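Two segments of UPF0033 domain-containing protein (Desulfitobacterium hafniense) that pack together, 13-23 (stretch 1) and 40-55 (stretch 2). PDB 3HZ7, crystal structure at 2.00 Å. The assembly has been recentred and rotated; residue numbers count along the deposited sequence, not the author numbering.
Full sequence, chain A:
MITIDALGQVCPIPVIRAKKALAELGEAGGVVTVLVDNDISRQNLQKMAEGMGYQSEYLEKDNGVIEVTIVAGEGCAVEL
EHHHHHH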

# COMPACT_ATOMS: atom_id res chain seq x y z
N ILE A 13 5.94 2.79 9.23
CA ILE A 13 6.84 2.78 8.08
C ILE A 13 6.19 2.35 6.77
O ILE A 13 6.28 3.10 5.77
CB ILE A 13 8.06 1.86 8.35
CG1 ILE A 13 8.85 2.39 9.55
CG2 ILE A 13 8.99 1.72 7.04
CD1 ILE A 13 9.67 3.65 9.31
N PRO A 14 5.49 1.18 6.75
CA PRO A 14 4.87 0.78 5.47
C PRO A 14 3.96 1.83 4.92
O PRO A 14 4.04 2.13 3.72
CB PRO A 14 4.13 -0.54 5.79
CG PRO A 14 4.93 -1.12 7.02
CD PRO A 14 5.15 0.21 7.83
N VAL A 15 3.12 2.42 5.79
CA VAL A 15 2.17 3.42 5.38
C VAL A 15 2.83 4.70 4.87
O VAL A 15 2.33 5.32 3.95
CB VAL A 15 1.18 3.84 6.51
CG1 VAL A 15 0.43 5.14 6.10
CG2 VAL A 15 0.15 2.78 6.74
N ILE A 16 3.93 5.10 5.51
CA ILE A 16 4.66 6.29 5.10
C ILE A 16 5.32 6.05 3.71
O ILE A 16 5.22 6.89 2.80
CB ILE A 16 5.72 6.61 6.19
CG1 ILE A 16 4.96 7.15 7.42
CG2 ILE A 16 6.79 7.61 5.65
CD1 ILE A 16 5.79 7.43 8.68
N ARG A 17 5.94 4.89 3.53
CA ARG A 17 6.56 4.59 2.27
C ARG A 17 5.49 4.58 1.17
O ARG A 17 5.66 5.12 0.08
CB ARG A 17 7.32 3.26 2.41
CG ARG A 17 8.60 3.33 3.29
CD ARG A 17 9.42 2.04 3.36
NE ARG A 17 9.89 1.66 2.03
CZ ARG A 17 10.36 0.45 1.70
NH1 ARG A 17 10.43 -0.54 2.60
NH2 ARG A 17 10.77 0.23 0.45
N ALA A 18 4.32 4.00 1.48
CA ALA A 18 3.24 3.96 0.51
C ALA A 18 2.72 5.32 0.20
O ALA A 18 2.48 5.64 -0.96
CB ALA A 18 2.05 3.04 1.03
N LYS A 19 2.54 6.16 1.22
CA LYS A 19 2.00 7.47 0.96
C LYS A 19 2.97 8.33 0.12
O LYS A 19 2.55 9.07 -0.78
CB LYS A 19 1.63 8.19 2.29
CG LYS A 19 0.87 9.50 2.05
CD LYS A 19 0.29 10.04 3.33
CE LYS A 19 -0.27 11.44 3.14
NZ LYS A 19 -1.10 11.83 4.33
N LYS A 20 4.25 8.22 0.41
CA LYS A 20 5.29 8.96 -0.34
C LYS A 20 5.23 8.49 -1.79
O LYS A 20 5.30 9.29 -2.72
CB LYS A 20 6.68 8.62 0.18
CG LYS A 20 6.96 9.03 1.61
CD LYS A 20 8.44 8.87 1.96
CE LYS A 20 9.34 9.53 0.94
NZ LYS A 20 10.65 9.92 1.55
N ALA A 21 5.13 7.19 -2.00
CA ALA A 21 5.07 6.72 -3.39
C ALA A 21 3.82 7.22 -4.12
O ALA A 21 3.89 7.53 -5.36
CB ALA A 21 5.14 5.18 -3.46
N LEU A 22 2.68 7.27 -3.41
CA LEU A 22 1.44 7.74 -4.05
C LEU A 22 1.47 9.24 -4.35
O LEU A 22 1.07 9.67 -5.42
CB LEU A 22 0.22 7.39 -3.20
CG LEU A 22 -0.12 5.89 -3.20
CD1 LEU A 22 -0.84 5.48 -1.91
CD2 LEU A 22 -0.92 5.60 -4.47
N ALA A 23 1.95 10.03 -3.41
CA ALA A 23 2.02 11.47 -3.58
C ALA A 23 3.00 11.84 -4.70
O ALA A 23 2.96 12.97 -5.25
CB ALA A 23 2.47 12.14 -2.23
N ILE A 40 -2.58 -5.52 10.86
CA ILE A 40 -2.64 -4.17 11.36
C ILE A 40 -2.10 -3.21 10.31
O ILE A 40 -2.67 -2.15 10.05
CB ILE A 40 -1.80 -4.05 12.67
CG1 ILE A 40 -2.41 -4.95 13.76
CG2 ILE A 40 -1.78 -2.58 13.13
CD1 ILE A 40 -3.71 -4.38 14.33
N SER A 41 -1.00 -3.58 9.69
CA SER A 41 -0.41 -2.71 8.66
C SER A 41 -1.36 -2.58 7.48
O SER A 41 -1.57 -1.46 6.94
CB SER A 41 0.93 -3.28 8.18
OG SER A 41 1.89 -3.22 9.23
N ARG A 42 -1.98 -3.71 7.10
CA ARG A 42 -2.91 -3.74 5.98
C ARG A 42 -4.04 -2.75 6.27
O ARG A 42 -4.41 -1.89 5.43
CB ARG A 42 -3.42 -5.18 5.79
CG ARG A 42 -4.33 -5.38 4.57
CD ARG A 42 -5.81 -5.14 4.94
NE ARG A 42 -6.12 -6.05 6.04
CZ ARG A 42 -7.24 -6.06 6.75
NH1 ARG A 42 -7.36 -6.95 7.73
NH2 ARG A 42 -8.23 -5.22 6.49
N GLN A 43 -4.57 -2.83 7.49
CA GLN A 43 -5.63 -1.91 7.88
C GLN A 43 -5.19 -0.47 7.80
O GLN A 43 -5.93 0.41 7.34
CB GLN A 43 -6.06 -2.19 9.34
CG GLN A 43 -6.52 -3.60 9.62
CD GLN A 43 -6.72 -3.83 11.10
OE1 GLN A 43 -7.30 -3.00 11.78
NE2 GLN A 43 -6.24 -4.95 11.60
N ASN A 44 -3.99 -0.21 8.30
CA ASN A 44 -3.49 1.15 8.26
C ASN A 44 -3.34 1.63 6.81
O ASN A 44 -3.71 2.76 6.47
CB ASN A 44 -2.15 1.24 9.03
CG ASN A 44 -2.37 1.13 10.51
OD1 ASN A 44 -3.49 1.36 10.97
ND2 ASN A 44 -1.32 0.79 11.27
N LEU A 45 -2.82 0.75 5.97
CA LEU A 45 -2.68 1.08 4.54
C LEU A 45 -4.04 1.36 3.90
O LEU A 45 -4.13 2.31 3.12
CB LEU A 45 -1.94 -0.06 3.81
CG LEU A 45 -0.42 -0.12 4.04
CD1 LEU A 45 0.09 -1.52 3.62
CD2 LEU A 45 0.28 1.00 3.26
N GLN A 46 -5.09 0.58 4.22
CA GLN A 46 -6.41 0.85 3.62
C GLN A 46 -7.07 2.13 4.13
O GLN A 46 -7.72 2.89 3.37
CB GLN A 46 -7.38 -0.33 3.80
CG GLN A 46 -6.93 -1.56 3.02
CD GLN A 46 -8.05 -2.53 2.73
OE1 GLN A 46 -8.67 -3.09 3.64
NE2 GLN A 46 -8.29 -2.76 1.43
N LYS A 47 -6.90 2.41 5.41
CA LYS A 47 -7.48 3.65 5.99
C LYS A 47 -6.82 4.87 5.33
O LYS A 47 -7.48 5.89 5.03
CB LYS A 47 -7.26 3.70 7.51
CG LYS A 47 -7.83 2.43 8.26
CD LYS A 47 -8.57 2.82 9.53
CE LYS A 47 -9.05 1.64 10.37
NZ LYS A 47 -7.92 0.84 10.95
N MSE A 48 -5.51 4.77 5.09
CA MSE A 48 -4.78 5.87 4.43
C MSE A 48 -5.25 5.98 3.01
O MSE A 48 -5.44 7.10 2.50
CB MSE A 48 -3.25 5.60 4.47
CG MSE A 48 -2.41 6.64 3.73
SE MSE A 48 -2.14 6.28 1.77
CE MSE A 48 -0.96 4.78 2.01
N ALA A 49 -5.48 4.84 2.35
CA ALA A 49 -5.94 4.90 0.95
C ALA A 49 -7.36 5.54 0.89
O ALA A 49 -7.63 6.40 0.04
CB ALA A 49 -5.98 3.47 0.33
N GLU A 50 -8.26 5.09 1.76
CA GLU A 50 -9.61 5.66 1.73
C GLU A 50 -9.44 7.13 2.05
O GLU A 50 -9.97 7.99 1.33
CB GLU A 50 -10.56 4.96 2.73
CG GLU A 50 -10.29 5.23 4.20
CD GLU A 50 -11.47 4.82 5.09
OE1 GLU A 50 -12.56 5.41 4.94
OE2 GLU A 50 -11.30 3.91 5.95
N GLY A 51 -8.70 7.44 3.13
CA GLY A 51 -8.44 8.83 3.46
C GLY A 51 -8.09 9.64 2.22
O GLY A 51 -8.69 10.69 1.98
N MSE A 52 -7.15 9.17 1.40
CA MSE A 52 -6.78 9.89 0.18
C MSE A 52 -7.77 9.75 -0.98
O MSE A 52 -7.61 10.39 -2.02
CB MSE A 52 -5.41 9.45 -0.33
CG MSE A 52 -4.22 9.67 0.61
SE MSE A 52 -2.52 9.15 -0.25
CE MSE A 52 -2.20 10.73 -1.36
N GLY A 53 -8.80 8.93 -0.84
CA GLY A 53 -9.74 8.80 -1.94
C GLY A 53 -9.23 7.87 -3.04
O GLY A 53 -9.50 8.06 -4.23
N TYR A 54 -8.50 6.83 -2.63
CA TYR A 54 -7.96 5.89 -3.58
C TYR A 54 -8.63 4.57 -3.36
O TYR A 54 -9.03 4.26 -2.24
CB TYR A 54 -6.44 5.73 -3.37
CG TYR A 54 -5.64 6.97 -3.74
CD1 TYR A 54 -5.99 7.74 -4.84
CD2 TYR A 54 -4.56 7.37 -2.99
CE1 TYR A 54 -5.27 8.88 -5.19
CE2 TYR A 54 -3.82 8.51 -3.34
CZ TYR A 54 -4.19 9.25 -4.43
OH TYR A 54 -3.44 10.35 -4.78
N GLN A 55 -8.75 3.79 -4.43
CA GLN A 55 -9.29 2.45 -4.33
C GLN A 55 -8.11 1.54 -3.89
O GLN A 55 -6.94 1.81 -4.20
CB GLN A 55 -9.84 1.98 -5.70
CG GLN A 55 -11.04 2.82 -6.25
CD GLN A 55 -12.27 2.74 -5.33
OE1 GLN A 55 -12.94 1.70 -5.25
NE2 GLN A 55 -12.57 3.85 -4.64

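Two helices, 13-23 and the one that runs through the forties, lie side by side in roughly the same direction, their axes crossing at -33° and approaching to 9.2 Å. No hydrogen bond passes between them. Their backbone amides and carbonyls are largely spent on bonds within each helix, so the contact depends on how well the side chains fit.

The clearest fit is a knob in a hole. Met48, a selenomethionine, points its CA-to-CB bond toward the first helix and sits among Val15, Ala18, Lys19 and Leu22, four residues spaced so that their side chains ring one hollow on the helix surface. The floor lies deep because Ala18 offers only a methyl group: Ala18 CB lies 3.6 Å from Met48 CE, and the same Met48 CE reaches the backbone, 3.8 Å from Lys19 N and 3.9 Å from Val15 O. The walls are larger. Val15 CG1 stands 4.0 Å from Met48 CG, while Leu22 CD1 is 4.0 Å from Met48 SE. A long, unbranched chain suits this place, since it can bend to follow the hollow; here chi1 is t, and chi2 and chi3 are both m.

Toward the start of the helices, the small side chain of Ala18 serves a second neighbour. Leu45 leaves its backbone sideways, but its end comes nearer, and Leu45 CD2 packs 3.5 Å from Ala18 CB. The same methyl, Leu45 CD2, lies 3.9 Å from Val15 CG2 and 4.0 Å from Pro14 O, so it fills the space bounded by Pro14, Val15 and Ala18 on the first helix. The backbones are close here, with Val15 CA and Leu45 CA 5.5 Å apart. Val15, compact and branched at CB, is well matched to so narrow a gap: its two methyls spread, with Val15 CG2 set 3.6 Å from Asn44 CB and 3.7 Å from Leu45 N, while CG1 faces Met48. Asn44 thus contributes the aliphatic base of its side chain at the margin. Farther up, the contact thins to Pro14 CG against Ser41 OG at 4.3 Å, a touch between a ring and a small side chain.

At the other end, Leu22 is the bump. Directed toward the second stretch, it meets three residues: beyond Met48, its CD1 lies 4.4 Å from Met52 SE, and Leu22 CB is 4.2 Å from Tyr54 CE2, approaching the ring obliquely. Met52, also selenomethionine, lies across the edge of the contact, where Lys19 CG comes within 4.1 Å of Met52 SE. Lysine suits this border because its methylene chain can cover an apolar neighbour while its extended form carries the amine onward.

Tyr54 reaches this place because the chain turns after the helix. Gly53 has positive phi and closes a Schellman motif, with Gly53 N bonded to Glu50 O (2.6 Å) and Tyr54 N to Ala49 O (2.8 Å). A CB at Gly53 would be jammed against the preceding carbonyl oxygen, so glycine fits the bend.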